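Local coordinates for protein putative fructosamine-3-kinase (Thermobifida fusca YX, PDB 3F7W) that probably acts as a kinase of the fructosamine kinase family, although its activity and its true substrate remain to be established, at residues E103-G106 with H107-A111; R238-Y241 with N242-A245; A245-A248 with E249-A253. One frame throughout, in Å; residues are numbered along the deposited sequence.

Contact 1. Residues E103-G106 with H107-A111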
ATOM      1  N   GLU A 103     -16.800  -7.052   8.332  1.00 27.13           N
ATOM      2  CA  GLU A 103     -16.419  -8.344   8.909  1.00 30.36           C
ATOM      3  C   GLU A 103     -15.777  -9.248   7.862  1.00 29.18           C
ATOM      4  O   GLU A 103     -14.744  -9.896   8.105  1.00 28.03           O
ATOM      5  CB  GLU A 103     -17.635  -9.034   9.509  1.00 32.17           C
ATOM      6  CG  GLU A 103     -18.282  -8.257  10.630  1.00 40.17           C
ATOM      7  CD  GLU A 103     -19.552  -8.938  11.121  1.00 41.59           C
ATOM      8  OE1 GLU A 103     -19.631 -10.183  10.987  1.00 54.33           O
ATOM      9  OE2 GLU A 103     -20.455  -8.226  11.628  1.00 58.93           O
ATOM     10  N   ARG A 104     -16.349  -9.252   6.665  1.00 27.97           N
ATOM     11  CA  ARG A 104     -15.834 -10.114   5.616  1.00 28.79           C
ATOM     12  C   ARG A 104     -14.441  -9.628   5.172  1.00 27.40           C
ATOM     13  O   ARG A 104     -13.532 -10.432   4.967  1.00 26.98           O
ATOM     14  CB  ARG A 104     -16.821 -10.165   4.460  1.00 28.66           C
ATOM     15  CG  ARG A 104     -18.143 -10.886   4.839  1.00 33.90           C
ATOM     16  CD  ARG A 104     -19.069 -10.989   3.648  1.00 38.67           C
ATOM     17  NE  ARG A 104     -18.487 -11.941   2.712  1.00 49.89           N
ATOM     18  CZ  ARG A 104     -18.670 -13.259   2.765  1.00 60.39           C
ATOM     19  NH1 ARG A 104     -19.456 -13.807   3.698  1.00 57.40           N
ATOM     20  NH2 ARG A 104     -18.062 -14.034   1.869  1.00 60.59           N
ATOM     21  N   PHE A 105     -14.261  -8.316   5.127  1.00 25.37           N
ATOM     22  CA  PHE A 105     -12.976  -7.725   4.728  1.00 23.98           C
ATOM     23  C   PHE A 105     -11.875  -8.065   5.730  1.00 25.37           C
ATOM     24  O   PHE A 105     -10.746  -8.326   5.347  1.00 24.61           O
ATOM     25  CB  PHE A 105     -13.137  -6.229   4.554  1.00 26.42           C
ATOM     26  CG  PHE A 105     -11.895  -5.525   4.105  1.00 25.13           C
ATOM     27  CD1 PHE A 105     -11.122  -6.026   3.056  1.00 26.74           C
ATOM     28  CD2 PHE A 105     -11.462  -4.372   4.761  1.00 27.64           C
ATOM     29  CE1 PHE A 105      -9.967  -5.339   2.642  1.00 25.11           C
ATOM     30  CE2 PHE A 105     -10.338  -3.712   4.354  1.00 30.15           C
ATOM     31  CZ  PHE A 105      -9.572  -4.214   3.295  1.00 30.92           C
ATOM     32  N   GLY A 106     -12.217  -8.096   7.024  1.00 24.06           N
ATOM     33  CA  GLY A 106     -11.279  -8.534   8.062  1.00 24.87           C
ATOM     34  C   GLY A 106     -10.715  -9.915   7.771  1.00 24.58           C
ATOM     35  O   GLY A 106      -9.518 -10.141   7.844  1.00 25.01           O
ATOM     36  N   HIS A 107     -11.586 -10.843   7.431  1.00 25.37           N
ATOM     37  CA  HIS A 107     -11.155 -12.191   7.055  1.00 25.63           C
ATOM     38  C   HIS A 107     -10.279 -12.209   5.791  1.00 25.04           C
ATOM     39  O   HIS A 107      -9.299 -12.953   5.714  1.00 24.87           O
ATOM     40  CB  HIS A 107     -12.375 -13.081   6.837  1.00 24.82           C
ATOM     41  CG  HIS A 107     -13.152 -13.380   8.089  1.00 26.79           C
ATOM     42  ND1 HIS A 107     -14.430 -13.904   8.054  1.00 30.78           N
ATOM     43  CD2 HIS A 107     -12.827 -13.272   9.402  1.00 29.56           C
ATOM     44  CE1 HIS A 107     -14.856 -14.094   9.292  1.00 36.70           C
ATOM     45  NE2 HIS A 107     -13.908 -13.713  10.130  1.00 31.61           N
ATOM     46  N   GLN A 108     -10.676 -11.438   4.782  1.00 26.32           N
ATOM     47  CA  GLN A 108      -9.933 -11.318   3.545  1.00 26.15           C
ATOM     48  C   GLN A 108      -8.506 -10.862   3.796  1.00 27.04           C
ATOM     49  O   GLN A 108      -7.557 -11.411   3.224  1.00 24.95           O
ATOM     50  CB  GLN A 108     -10.602 -10.329   2.581  1.00 25.01           C
ATOM     51  CG  GLN A 108     -11.957 -10.733   1.999  1.00 25.93           C
ATOM     52  CD  GLN A 108     -12.505  -9.671   1.086  1.00 29.24           C
ATOM     53  OE1 GLN A 108     -13.044  -8.630   1.547  1.00 25.91           O
ATOM     54  NE2 GLN A 108     -12.293  -9.860  -0.229  1.00 27.28           N
ATOM     55  N   LEU A 109      -8.358  -9.829   4.612  1.00 27.31           N
ATOM     56  CA  LEU A 109      -7.030  -9.300   4.927  1.00 24.41           C
ATOM     57  C   LEU A 109      -6.158 -10.281   5.699  1.00 24.45           C
ATOM     58  O   LEU A 109      -4.956 -10.365   5.460  1.00 26.05           O
ATOM     59  CB  LEU A 109      -7.151  -7.998   5.749  1.00 26.35           C
ATOM     60  CG  LEU A 109      -7.466  -6.665   5.073  1.00 33.37           C
ATOM     61  CD1 LEU A 109      -7.530  -5.572   6.196  1.00 34.86           C
ATOM     62  CD2 LEU A 109      -6.445  -6.302   3.992  1.00 30.28           C
ATOM     63  N   ALA A 110      -6.743 -10.979   6.672  1.00 26.62           N
ATOM     64  CA  ALA A 110      -6.022 -11.999   7.409  1.00 26.81           C
ATOM     65  C   ALA A 110      -5.457 -13.074   6.465  1.00 24.78           C
ATOM     66  O   ALA A 110      -4.308 -13.461   6.598  1.00 26.55           O
ATOM     67  CB  ALA A 110      -6.940 -12.646   8.510  1.00 23.83           C
ATOM     68  N   ALA A 111      -6.265 -13.567   5.530  1.00 25.92           N
ATOM     69  CA  ALA A 111      -5.808 -14.623   4.613  1.00 25.22           C
ATOM     70  C   ALA A 111      -4.700 -14.088   3.686  1.00 25.96           C
ATOM     71  O   ALA A 111      -3.737 -14.785   3.387  1.00 26.62           O
ATOM     72  CB  ALA A 111      -6.974 -15.168   3.793  1.00 25.64           C
TER
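Residues 103-106 and 107-111 are consecutive turns of one alpha-helix, joined by i to i+4 bonds of which Leu109 N to Phe105 O is the shortest at 2.9 Å, whereas His107 N to Glu103 O, at 3.4 Å, is weak. Phe105 meets two partners from different directions. Its CG stands anti to the backbone N (chi1 -178°), which carries the ring alongside the following turn, and Leu109 lies over one face: Leu109 CG is 4.0 Å from the Phe105 ring centroid and 24° off the normal, a CH-pi contact, with both leucine methyls also near Phe105 CZ. At the ring's edge, in plane, Gln108 OE1 comes 3.6 Å from Phe105 CD1, and the amide is turned 75° from the ring. That amide is fixed by partners beyond the helix, since OE1 accepts from Ala207 N and NE2 donates to Gly73 O. Helix 99-114 belongs to a protein-kinase-like fold, and this side of it faces hairpin 200-209, where Phe105 packs on Ala207 and Val209. His107 points another way. Glu103 O sits 3.8 Å from His107 CG, over one face of the imidazole, while NE2 is hydrogen-bonded to Glu243 OE1 on helix 234-244. Gly106 has no side chain, and its carbonyl O takes the amide N of Ala110 at 3.1 Å.

Contact 2. Residues R238-Y241 with N242-A245; sequences RDAY and NEVA
Segments 238-241 and 242-245 form the last turns of helix 234-244, where i to i+3 bonds appear beside the i to i+4 ones. Asn242 N to Arg238 O is regular at 2.9 Å, but Glu243 N is shared weakly between Asp239 O and Ala240 O. Tyr241 O then takes two donors: Ala245 N nearly in line with the carbonyl (C=O...N 167°), and Val244 N from above the carbonyl plane, 56° out of it. Tyr241 CG is anti to the backbone N (chi1 -175°), which swings the ring outward from the helix; Tyr241 CE1 lies 4.4 Å from Ala245 CB, and OH bonds to His113 ND1 and Arg219 NH1. A phenylalanine here would probably keep the ring packing but leave His113 and Arg219 without their shared hydroxyl partner. On another side a water joins the two segments, donating to Asp239 OD1 and accepting from Asn242 ND2 at 3.1 Å; Asn242 OD1 reaches Leu247 N. Glu243 CG touches Asp239 O at 3.4 Å. The i+3 bonds joining the i+4 bonds in the last turn, followed by Ala245 leaving helical angles, are characteristic of a helix C-terminus, here packed against helix 99-114.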
ATOM      1  N   ARG A 238     -11.041  -5.045  12.256  1.00 28.77           N
ATOM      2  CA  ARG A 238      -9.978  -5.550  13.143  1.00 31.40           C
ATOM      3  C   ARG A 238     -10.440  -6.707  14.003  1.00 29.63           C
ATOM      4  O   ARG A 238      -9.690  -7.644  14.199  1.00 31.19           O
ATOM      5  CB  ARG A 238      -9.412  -4.432  14.044  1.00 32.30           C
ATOM      6  CG  ARG A 238      -8.552  -3.452  13.279  1.00 36.53           C
ATOM      7  CD  ARG A 238      -7.704  -2.570  14.194  1.00 36.38           C
ATOM      8  NE  ARG A 238      -8.546  -1.743  15.060  1.00 34.93           N
ATOM      9  CZ  ARG A 238      -8.206  -0.544  15.524  1.00 29.83           C
ATOM     10  NH1 ARG A 238      -7.032   0.017  15.238  1.00 30.31           N
ATOM     11  NH2 ARG A 238      -9.050   0.094  16.293  1.00 29.10           N
ATOM     12  N   ASP A 239     -11.662  -6.644  14.531  1.00 29.65           N
ATOM     13  CA  ASP A 239     -12.214  -7.746  15.306  1.00 29.69           C
ATOM     14  C   ASP A 239     -12.318  -9.038  14.497  1.00 28.97           C
ATOM     15  O   ASP A 239     -11.930 -10.106  14.971  1.00 26.93           O
ATOM     16  CB  ASP A 239     -13.611  -7.393  15.864  1.00 30.81           C
ATOM     17  CG  ASP A 239     -13.566  -6.379  16.995  1.00 32.16           C
ATOM     18  OD1 ASP A 239     -12.470  -6.039  17.475  1.00 35.41           O
ATOM     19  OD2 ASP A 239     -14.652  -5.907  17.391  1.00 37.79           O
ATOM     20  N   ALA A 240     -12.859  -8.938  13.285  1.00 27.11           N
ATOM     21  CA  ALA A 240     -12.960 -10.095  12.377  1.00 27.26           C
ATOM     22  C   ALA A 240     -11.558 -10.604  11.999  1.00 27.38           C
ATOM     23  O   ALA A 240     -11.299 -11.796  12.061  1.00 27.56           O
ATOM     24  CB  ALA A 240     -13.789  -9.749  11.149  1.00 26.26           C
ATOM     25  N   TYR A 241     -10.634  -9.699  11.689  1.00 27.21           N
ATOM     26  CA  TYR A 241      -9.219 -10.075  11.469  1.00 26.79           C
ATOM     27  C   TYR A 241      -8.627 -10.874  12.630  1.00 27.95           C
ATOM     28  O   TYR A 241      -8.031 -11.956  12.450  1.00 26.47           O
ATOM     29  CB  TYR A 241      -8.417  -8.794  11.245  1.00 27.22           C
ATOM     30  CG  TYR A 241      -6.977  -9.012  10.895  1.00 25.20           C
ATOM     31  CD1 TYR A 241      -6.022  -9.268  11.896  1.00 26.78           C
ATOM     32  CD2 TYR A 241      -6.556  -8.959   9.573  1.00 25.67           C
ATOM     33  CE1 TYR A 241      -4.680  -9.472  11.578  1.00 25.60           C
ATOM     34  CE2 TYR A 241      -5.195  -9.165   9.241  1.00 26.64           C
ATOM     35  CZ  TYR A 241      -4.275  -9.407  10.264  1.00 28.09           C
ATOM     36  OH  TYR A 241      -2.946  -9.601   9.969  1.00 27.03           O
ATOM     37  N   ASN A 242      -8.800 -10.336  13.822  1.00 28.25           N
ATOM     38  CA  ASN A 242      -8.295 -10.951  15.058  1.00 29.89           C
ATOM     39  C   ASN A 242      -8.960 -12.289  15.403  1.00 30.28           C
ATOM     40  O   ASN A 242      -8.386 -13.089  16.129  1.00 31.23           O
ATOM     41  CB  ASN A 242      -8.377  -9.943  16.226  1.00 29.24           C
ATOM     42  CG  ASN A 242      -7.216  -8.934  16.231  1.00 33.36           C
ATOM     43  OD1 ASN A 242      -6.080  -9.276  15.900  1.00 33.92           O
ATOM     44  ND2 ASN A 242      -7.499  -7.691  16.620  1.00 32.54           N
ATOM     45  N   GLU A 243     -10.142 -12.563  14.861  1.00 34.04           N
ATOM     46  CA  GLU A 243     -10.786 -13.859  15.081  1.00 37.83           C
ATOM     47  C   GLU A 243      -9.971 -14.950  14.448  1.00 37.31           C
ATOM     48  O   GLU A 243      -9.854 -16.028  15.009  1.00 37.29           O
ATOM     49  CB  GLU A 243     -12.156 -13.938  14.434  1.00 39.02           C
ATOM     50  CG  GLU A 243     -13.261 -13.238  15.160  1.00 44.27           C
ATOM     51  CD  GLU A 243     -14.533 -13.143  14.318  1.00 43.94           C
ATOM     52  OE1 GLU A 243     -14.586 -13.661  13.152  1.00 45.86           O
ATOM     53  OE2 GLU A 243     -15.478 -12.536  14.841  1.00 48.75           O
ATOM     54  N   VAL A 244      -9.425 -14.662  13.268  1.00 34.16           N
ATOM     55  CA  VAL A 244      -8.810 -15.670  12.422  1.00 34.71           C
ATOM     56  C   VAL A 244      -7.275 -15.650  12.444  1.00 35.25           C
ATOM     57  O   VAL A 244      -6.651 -16.677  12.221  1.00 33.19           O
ATOM     58  CB  VAL A 244      -9.321 -15.577  10.955  1.00 36.27           C
ATOM     59  CG1 VAL A 244     -10.853 -15.728  10.901  1.00 36.57           C
ATOM     60  CG2 VAL A 244      -8.919 -14.302  10.334  1.00 37.16           C
ATOM     61  N   ALA A 245      -6.679 -14.477  12.661  1.00 34.68           N
ATOM     62  CA  ALA A 245      -5.227 -14.339  12.763  1.00 32.81           C
ATOM     63  C   ALA A 245      -4.895 -13.343  13.865  1.00 30.84           C
ATOM     64  O   ALA A 245      -4.367 -12.281  13.580  1.00 27.73           O
ATOM     65  CB  ALA A 245      -4.619 -13.891  11.426  1.00 29.61           C
TER
HETATM   66  O   HOH W   1      -9.985  -6.029  17.434  1.00 39.56           O

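Contact 3. Residues A245-A248 with E249-A253; sequences APLA and EGWRA
Leu247 and Trp251 meet across a type II beta turn running from Ala248 to Trp251, which leads the chain into helix 251-270. Starting at the root of the leucine, Leu247 CB lies over the indole face, 3.5 Å from Trp251 CD1 and almost as near to Trp251 CG. The next atom, Leu247 CG, stands anti to the carbonyl carbon (chi1 -71°), and from it Leu247 CD1 reaches across the same face. This methyl, Leu247 CD1, is 3.8 Å from the centroid of the Trp251 five-membered ring and 24° off its normal, a CH-pi contact, and it also comes 3.5 Å from Trp251 CD2, one of the two atoms shared by the rings. The other methyl, Leu247 CD2, turns from the indole to Tyr241 of helix 234-244. The two side chains cross at about a right angle. The turn brings Trp251 back to Leu247. Its third residue, Gly250, has a positive phi, a backbone conformation where any side chain would collide with the carbonyl oxygen of Glu249, so glycine fits. The closing bond, Trp251 N to Ala248 O, is weak, with an N-H...O angle of 134°; the same oxygen accepts from Arg254 NH2, and in the plane of the indole Ala248 O sits at the ring's edge, 3.3 Å from Trp251 CD1.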
ATOM      1  N   ALA A 245      -6.679 -14.477  12.661  1.00 34.68           N
ATOM      2  CA  ALA A 245      -5.227 -14.339  12.763  1.00 32.81           C
ATOM      3  C   ALA A 245      -4.895 -13.343  13.865  1.00 30.84           C
ATOM      4  O   ALA A 245      -4.367 -12.281  13.580  1.00 27.73           O
ATOM      5  CB  ALA A 245      -4.619 -13.891  11.426  1.00 29.61           C
ATOM      6  N   PRO A 246      -5.202 -13.692  15.133  1.00 30.48           N
ATOM      7  CA  PRO A 246      -5.029 -12.736  16.225  1.00 30.12           C
ATOM      8  C   PRO A 246      -3.660 -12.074  16.227  1.00 29.72           C
ATOM      9  O   PRO A 246      -2.637 -12.753  16.129  1.00 28.51           O
ATOM     10  CB  PRO A 246      -5.214 -13.596  17.492  1.00 31.89           C
ATOM     11  CG  PRO A 246      -5.181 -15.031  17.008  1.00 30.53           C
ATOM     12  CD  PRO A 246      -5.721 -14.976  15.630  1.00 32.98           C
ATOM     13  N   LEU A 247      -3.654 -10.756  16.355  1.00 26.83           N
ATOM     14  CA  LEU A 247      -2.422 -10.014  16.446  1.00 29.13           C
ATOM     15  C   LEU A 247      -1.698 -10.377  17.776  1.00 29.51           C
ATOM     16  O   LEU A 247      -2.328 -10.784  18.758  1.00 29.41           O
ATOM     17  CB  LEU A 247      -2.707  -8.508  16.323  1.00 29.15           C
ATOM     18  CG  LEU A 247      -3.139  -7.985  14.942  1.00 31.78           C
ATOM     19  CD1 LEU A 247      -3.639  -6.574  15.067  1.00 32.34           C
ATOM     20  CD2 LEU A 247      -1.996  -8.039  13.935  1.00 26.34           C
ATOM     21  N   ALA A 248      -0.378 -10.236  17.785  1.00 31.06           N
ATOM     22  CA  ALA A 248       0.435 -10.452  18.973  1.00 31.08           C
ATOM     23  C   ALA A 248       0.039  -9.474  20.066  1.00 30.79           C
ATOM     24  O   ALA A 248      -0.404  -8.346  19.788  1.00 28.22           O
ATOM     25  CB  ALA A 248       1.915 -10.297  18.640  1.00 33.30           C
ATOM     26  N   GLU A 249       0.175  -9.928  21.308  1.00 29.53           N
ATOM     27  CA  GLU A 249      -0.198  -9.146  22.471  1.00 30.27           C
ATOM     28  C   GLU A 249       0.485  -7.774  22.418  1.00 28.21           C
ATOM     29  O   GLU A 249       1.668  -7.681  22.076  1.00 28.69           O
ATOM     30  CB  GLU A 249       0.239  -9.923  23.740  1.00 31.22           C
ATOM     31  CG  GLU A 249      -0.138  -9.289  25.029  1.00 33.38           C
ATOM     32  CD  GLU A 249       0.248 -10.143  26.239  1.00 38.76           C
ATOM     33  OE1 GLU A 249       1.029 -11.118  26.081  1.00 49.39           O
ATOM     34  OE2 GLU A 249      -0.239  -9.832  27.353  1.00 57.20           O
ATOM     35  N   GLY A 250      -0.252  -6.722  22.759  1.00 27.34           N
ATOM     36  CA  GLY A 250       0.313  -5.372  22.812  1.00 27.39           C
ATOM     37  C   GLY A 250       0.274  -4.605  21.497  1.00 26.31           C
ATOM     38  O   GLY A 250       0.820  -3.492  21.394  1.00 27.14           O
ATOM     39  N   TRP A 251      -0.382  -5.178  20.490  1.00 28.45           N
ATOM     40  CA  TRP A 251      -0.483  -4.536  19.185  1.00 28.32           C
ATOM     41  C   TRP A 251      -1.038  -3.110  19.217  1.00 27.48           C
ATOM     42  O   TRP A 251      -0.556  -2.256  18.469  1.00 27.29           O
ATOM     43  CB  TRP A 251      -1.272  -5.417  18.187  1.00 28.05           C
ATOM     44  CG  TRP A 251      -2.707  -5.628  18.514  1.00 28.48           C
ATOM     45  CD1 TRP A 251      -3.225  -6.643  19.241  1.00 30.25           C
ATOM     46  CD2 TRP A 251      -3.822  -4.818  18.106  1.00 27.18           C
ATOM     47  NE1 TRP A 251      -4.577  -6.521  19.328  1.00 30.81           N
ATOM     48  CE2 TRP A 251      -4.976  -5.411  18.634  1.00 29.02           C
ATOM     49  CE3 TRP A 251      -3.953  -3.654  17.335  1.00 31.26           C
ATOM     50  CZ2 TRP A 251      -6.248  -4.877  18.443  1.00 32.99           C
ATOM     51  CZ3 TRP A 251      -5.214  -3.140  17.116  1.00 30.58           C
ATOM     52  CH2 TRP A 251      -6.351  -3.741  17.685  1.00 31.64           C
ATOM     53  N   ARG A 252      -2.034  -2.829  20.059  0.50 27.04           N
ATOM     54  CA  ARG A 252      -2.588  -1.472  20.088  0.50 27.39           C
ATOM     55  C   ARG A 252      -1.532  -0.438  20.415  0.50 26.66           C
ATOM     56  O   ARG A 252      -1.447   0.602  19.749  0.50 27.44           O
ATOM     57  CB  ARG A 252      -3.764  -1.333  21.058  0.50 27.81           C
ATOM     58  CG  ARG A 252      -5.104  -1.626  20.431  0.50 28.91           C
ATOM     59  CD  ARG A 252      -6.257  -1.423  21.431  0.50 31.02           C
ATOM     60  NE  ARG A 252      -7.284  -2.436  21.207  0.50 35.44           N
ATOM     61  CZ  ARG A 252      -8.304  -2.334  20.357  0.50 33.76           C
ATOM     62  NH1 ARG A 252      -8.494  -1.248  19.632  0.50 27.88           N
ATOM     63  NH2 ARG A 252      -9.161  -3.344  20.251  0.50 36.56           N
ATOM     64  N   ALA A 253      -0.711  -0.735  21.419  1.00 26.14           N
ATOM     65  CA  ALA A 253       0.353   0.178  21.843  1.00 26.86           C
ATOM     66  C   ALA A 253       1.411   0.409  20.758  1.00 26.33           C
ATOM     67  O   ALA A 253       2.065   1.465  20.737  1.00 28.31           O
ATOM     68  CB  ALA A 253       1.033  -0.347  23.125  1.00 25.78           C
TER

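Overall arrangement
From the N terminus, contact 1 comes first, within helix 99-114; well over a hundred residues later contact 2 ends helix 234-244, and contact 3 follows through the shared Ala245 into helix 251-270. All three are local, so none closes a long loop and none nests or crosses. Their ties are spatial. Contacts 1 and 2 have centres about 7 Å apart, and Ala110 CB meets Val244 CG2 where their helices pack. Contacts 2 and 3, centres about 10 Å apart, bring Asn242 ND2 within 3.6 Å of Trp251 CZ2. Contact 1 reaches contact 3 through Ala110 and Ala245. Helix 234-244 thus touches both helix 99-114 and the start of helix 251-270.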